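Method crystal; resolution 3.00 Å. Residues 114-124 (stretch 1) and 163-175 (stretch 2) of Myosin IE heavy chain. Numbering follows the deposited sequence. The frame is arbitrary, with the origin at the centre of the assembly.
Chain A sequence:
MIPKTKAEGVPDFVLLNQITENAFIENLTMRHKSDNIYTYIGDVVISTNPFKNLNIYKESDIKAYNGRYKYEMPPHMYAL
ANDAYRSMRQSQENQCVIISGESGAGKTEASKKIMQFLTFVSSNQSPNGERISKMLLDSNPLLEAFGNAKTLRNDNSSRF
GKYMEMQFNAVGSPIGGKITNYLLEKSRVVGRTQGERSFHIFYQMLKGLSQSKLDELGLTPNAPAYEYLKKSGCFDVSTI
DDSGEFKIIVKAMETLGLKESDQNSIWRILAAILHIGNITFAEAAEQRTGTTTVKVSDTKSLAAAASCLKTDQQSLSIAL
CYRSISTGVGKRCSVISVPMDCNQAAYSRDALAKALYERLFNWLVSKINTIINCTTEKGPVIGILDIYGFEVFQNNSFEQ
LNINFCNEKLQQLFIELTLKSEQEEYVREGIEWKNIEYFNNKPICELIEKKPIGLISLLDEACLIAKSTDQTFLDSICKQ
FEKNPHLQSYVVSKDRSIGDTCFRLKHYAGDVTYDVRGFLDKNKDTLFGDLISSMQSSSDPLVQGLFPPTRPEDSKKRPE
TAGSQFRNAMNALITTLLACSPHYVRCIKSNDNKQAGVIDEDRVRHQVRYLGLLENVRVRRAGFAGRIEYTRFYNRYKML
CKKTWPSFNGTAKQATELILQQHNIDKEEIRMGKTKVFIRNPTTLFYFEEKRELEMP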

# COMPACT_ATOMS: atom_id res chain seq x y z
N ILE A 114 3.26 14.28 -0.77
CA ILE A 114 3.74 14.34 -2.15
C ILE A 114 2.67 14.85 -3.11
O ILE A 114 2.95 15.63 -4.02
CB ILE A 114 4.24 13.00 -2.63
CG1 ILE A 114 5.55 12.70 -1.91
CG2 ILE A 114 4.39 13.01 -4.15
CD1 ILE A 114 6.21 11.44 -2.34
N MET A 115 1.43 14.41 -2.92
CA MET A 115 0.37 14.89 -3.79
C MET A 115 0.13 16.38 -3.52
O MET A 115 0.17 17.18 -4.45
CB MET A 115 -0.91 14.12 -3.55
CG MET A 115 -0.99 12.89 -4.38
SD MET A 115 -2.66 12.30 -4.31
CE MET A 115 -2.55 11.02 -2.92
N GLN A 116 -0.10 16.72 -2.26
CA GLN A 116 -0.31 18.12 -1.88
C GLN A 116 0.64 19.03 -2.66
O GLN A 116 0.21 20.03 -3.21
CB GLN A 116 -0.08 18.31 -0.37
CG GLN A 116 0.11 19.78 0.02
CD GLN A 116 0.57 19.98 1.45
OE1 GLN A 116 1.52 19.33 1.92
NE2 GLN A 116 -0.07 20.90 2.16
N PHE A 117 1.92 18.67 -2.70
CA PHE A 117 2.91 19.47 -3.41
C PHE A 117 2.64 19.53 -4.90
O PHE A 117 2.47 20.62 -5.47
CB PHE A 117 4.32 18.90 -3.18
CG PHE A 117 5.40 19.64 -3.92
CD1 PHE A 117 6.06 20.71 -3.31
CD2 PHE A 117 5.74 19.29 -5.22
CE1 PHE A 117 7.05 21.42 -3.99
CE2 PHE A 117 6.73 19.99 -5.91
CZ PHE A 117 7.38 21.05 -5.30
N LEU A 118 2.62 18.36 -5.54
CA LEU A 118 2.37 18.27 -6.97
C LEU A 118 1.09 19.02 -7.31
O LEU A 118 1.08 19.93 -8.13
CB LEU A 118 2.24 16.80 -7.39
CG LEU A 118 3.45 15.88 -7.26
CD1 LEU A 118 3.19 14.58 -7.97
CD2 LEU A 118 4.65 16.56 -7.88
N THR A 119 0.00 18.63 -6.66
CA THR A 119 -1.29 19.25 -6.88
C THR A 119 -1.30 20.64 -6.25
O THR A 119 -2.02 20.89 -5.29
CB THR A 119 -2.40 18.39 -6.25
OG1 THR A 119 -3.67 18.90 -6.65
CG2 THR A 119 -2.32 18.41 -4.73
N PHE A 120 -0.48 21.53 -6.79
CA PHE A 120 -0.36 22.89 -6.29
C PHE A 120 0.66 23.64 -7.14
O PHE A 120 0.33 24.65 -7.76
CB PHE A 120 0.11 22.92 -4.84
CG PHE A 120 0.22 24.31 -4.26
CD1 PHE A 120 -0.84 24.88 -3.56
CD2 PHE A 120 1.38 25.06 -4.44
CE1 PHE A 120 -0.74 26.18 -3.04
CE2 PHE A 120 1.49 26.35 -3.92
CZ PHE A 120 0.42 26.91 -3.22
N VAL A 121 1.89 23.17 -7.16
CA VAL A 121 2.87 23.84 -8.01
C VAL A 121 2.38 23.55 -9.42
O VAL A 121 2.63 24.31 -10.35
CB VAL A 121 4.29 23.27 -7.82
CG1 VAL A 121 4.61 23.15 -6.35
CG2 VAL A 121 4.44 21.94 -8.53
N SER A 122 1.66 22.43 -9.54
CA SER A 122 1.11 21.96 -10.81
C SER A 122 0.02 22.88 -11.34
O SER A 122 -0.04 23.17 -12.53
CB SER A 122 0.53 20.57 -10.64
OG SER A 122 0.17 20.07 -11.91
N SER A 123 -0.86 23.33 -10.46
CA SER A 123 -1.91 24.26 -10.85
C SER A 123 -1.26 25.65 -10.83
O SER A 123 -0.08 25.79 -11.18
CB SER A 123 -3.04 24.22 -9.84
OG SER A 123 -3.14 22.92 -9.27
N ASN A 124 -2.00 26.66 -10.42
CA ASN A 124 -1.49 28.03 -10.33
C ASN A 124 -2.63 28.84 -9.80
O ASN A 124 -2.80 29.01 -8.60
CB ASN A 124 -1.08 28.55 -11.72
CG ASN A 124 0.33 28.13 -12.11
OD1 ASN A 124 1.30 28.38 -11.38
ND2 ASN A 124 0.46 27.51 -13.28
N TYR A 163 -2.23 2.62 -5.82
CA TYR A 163 -1.28 3.22 -6.73
C TYR A 163 -2.05 4.38 -7.33
O TYR A 163 -3.02 4.18 -8.05
CB TYR A 163 -0.87 2.23 -7.81
CG TYR A 163 0.13 2.79 -8.80
CD1 TYR A 163 1.43 3.10 -8.40
CD2 TYR A 163 -0.22 2.99 -10.13
CE1 TYR A 163 2.36 3.59 -9.32
CE2 TYR A 163 0.70 3.48 -11.06
CZ TYR A 163 2.00 3.77 -10.65
OH TYR A 163 2.93 4.21 -11.56
N MET A 164 -1.64 5.59 -7.00
CA MET A 164 -2.30 6.79 -7.48
C MET A 164 -1.51 7.40 -8.62
O MET A 164 -0.34 7.71 -8.47
CB MET A 164 -2.41 7.81 -6.34
CG MET A 164 -3.79 8.43 -6.14
SD MET A 164 -4.46 9.30 -7.59
CE MET A 164 -3.07 10.41 -7.98
N GLU A 165 -2.15 7.58 -9.76
CA GLU A 165 -1.48 8.17 -10.90
C GLU A 165 -1.92 9.59 -11.20
O GLU A 165 -3.07 9.82 -11.54
CB GLU A 165 -1.69 7.32 -12.14
CG GLU A 165 -0.82 6.10 -12.18
CD GLU A 165 -0.93 5.34 -13.48
OE1 GLU A 165 -0.13 4.41 -13.69
OE2 GLU A 165 -1.84 5.68 -14.28
N MET A 166 -1.00 10.53 -11.06
CA MET A 166 -1.26 11.93 -11.35
C MET A 166 -1.09 12.13 -12.86
O MET A 166 -0.03 11.83 -13.41
CB MET A 166 -0.26 12.82 -10.62
CG MET A 166 -0.12 12.59 -9.12
SD MET A 166 -1.36 13.42 -8.12
CE MET A 166 -1.26 15.15 -8.83
N GLN A 167 -2.13 12.63 -13.52
CA GLN A 167 -2.07 12.84 -14.96
C GLN A 167 -1.87 14.31 -15.32
O GLN A 167 -2.61 15.17 -14.85
CB GLN A 167 -3.36 12.35 -15.61
CG GLN A 167 -3.68 10.91 -15.27
CD GLN A 167 -5.10 10.54 -15.65
OE1 GLN A 167 -5.55 9.43 -15.37
NE2 GLN A 167 -5.81 11.46 -16.28
N PHE A 168 -0.87 14.58 -16.15
CA PHE A 168 -0.57 15.94 -16.57
C PHE A 168 -0.50 15.99 -18.08
O PHE A 168 -0.41 14.95 -18.73
CB PHE A 168 0.80 16.40 -16.06
CG PHE A 168 0.96 16.29 -14.58
CD1 PHE A 168 1.16 15.05 -13.98
CD2 PHE A 168 0.90 17.42 -13.78
CE1 PHE A 168 1.30 14.95 -12.60
CE2 PHE A 168 1.04 17.32 -12.40
CZ PHE A 168 1.24 16.08 -11.81
N ASN A 169 -0.55 17.20 -18.63
CA ASN A 169 -0.41 17.38 -20.08
C ASN A 169 1.02 17.87 -20.31
O ASN A 169 1.73 18.22 -19.36
CB ASN A 169 -1.41 18.41 -20.59
CG ASN A 169 -1.28 19.75 -19.88
OD1 ASN A 169 -0.30 20.00 -19.19
ND2 ASN A 169 -2.27 20.61 -20.06
N ALA A 170 1.45 17.91 -21.56
CA ALA A 170 2.81 18.36 -21.89
C ALA A 170 3.22 19.67 -21.22
O ALA A 170 4.39 19.88 -20.90
CB ALA A 170 2.96 18.49 -23.38
N VAL A 171 2.26 20.57 -21.01
CA VAL A 171 2.53 21.85 -20.39
C VAL A 171 2.79 21.71 -18.89
O VAL A 171 3.36 22.60 -18.26
CB VAL A 171 1.36 22.84 -20.65
CG1 VAL A 171 1.42 24.02 -19.68
CG2 VAL A 171 1.45 23.35 -22.07
N GLY A 172 2.37 20.59 -18.31
CA GLY A 172 2.61 20.38 -16.89
C GLY A 172 1.45 20.68 -15.96
O GLY A 172 1.64 20.80 -14.75
N SER A 173 0.25 20.77 -16.52
CA SER A 173 -0.95 21.04 -15.73
C SER A 173 -1.66 19.75 -15.31
O SER A 173 -1.59 18.74 -16.02
CB SER A 173 -1.93 21.89 -16.53
OG SER A 173 -1.39 23.17 -16.80
N PRO A 174 -2.33 19.77 -14.16
CA PRO A 174 -3.06 18.60 -13.65
C PRO A 174 -4.25 18.41 -14.57
O PRO A 174 -5.07 19.29 -14.69
CB PRO A 174 -3.53 19.05 -12.27
CG PRO A 174 -2.69 20.24 -11.94
CD PRO A 174 -2.49 20.91 -13.24
N ILE A 175 -4.35 17.27 -15.24
CA ILE A 175 -5.50 17.07 -16.12
C ILE A 175 -6.41 15.98 -15.57
O ILE A 175 -7.53 15.81 -16.04
CB ILE A 175 -5.08 16.67 -17.56
CG1 ILE A 175 -4.57 15.23 -17.60
CG2 ILE A 175 -4.01 17.61 -18.09
CD1 ILE A 175 -4.23 14.73 -18.99

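A helix packed on a β-strand usually sets one face against the side chains that the strand projects from one side of its sheet, and this contact from the myosin IE heavy chain is a compact example. The helix that carries Met 115 and Leu 118 and strand 163-168 run almost parallel, with 10° between their N-to-C directions, and their axes approach to 10.6 Å. The strand ends in a type I turn from Asn 169 to Gly 172, after which the chain returns alongside itself, with Ile 175 N donating to Gln 167 O at 2.8 Å. The closer approach belongs to the chain after the turn: the CA atoms of Met 115 and Met 166 lie 8.3 Å apart, those of Ser 122 and Ser 173 5.4 Å. The side chain of Asn 169 braces this reversal, Asn 169 OD1 accepting a hydrogen bond from Ser 173 N at 2.8 Å. Gly 172 adopts a positive phi of 99°, where a CB would press against the preceding carbonyl oxygen.

The alternation of the strand directs Met 164, Met 166 and Phe 168 toward the first stretch. Met 166 is central to the apolar part. Met 166 SD lies 3.8 Å from Met 115 CG, and Met 166 CG lies 4.0 Å from Leu 118 CD1, so residues nearly one helical turn apart meet the same flexible side chain. Met 115 leaves its backbone sideways, yet its end comes nearer the strand, bringing Met 115 SD to 4.1 Å from Met 164 CE.

Beside the returning chain, a small polar residue replaces these long side chains. Ser 122 points toward the second stretch, and its OG lies near the plane of the Phe 168 ring, at the edge. Ser 122 OG donates a weak hydrogen bond to Gly 172 O at 3.3 Å, linking Ser 122 to the last residue of the turn, though the position of this hydroxyl oxygen is less certain in the model.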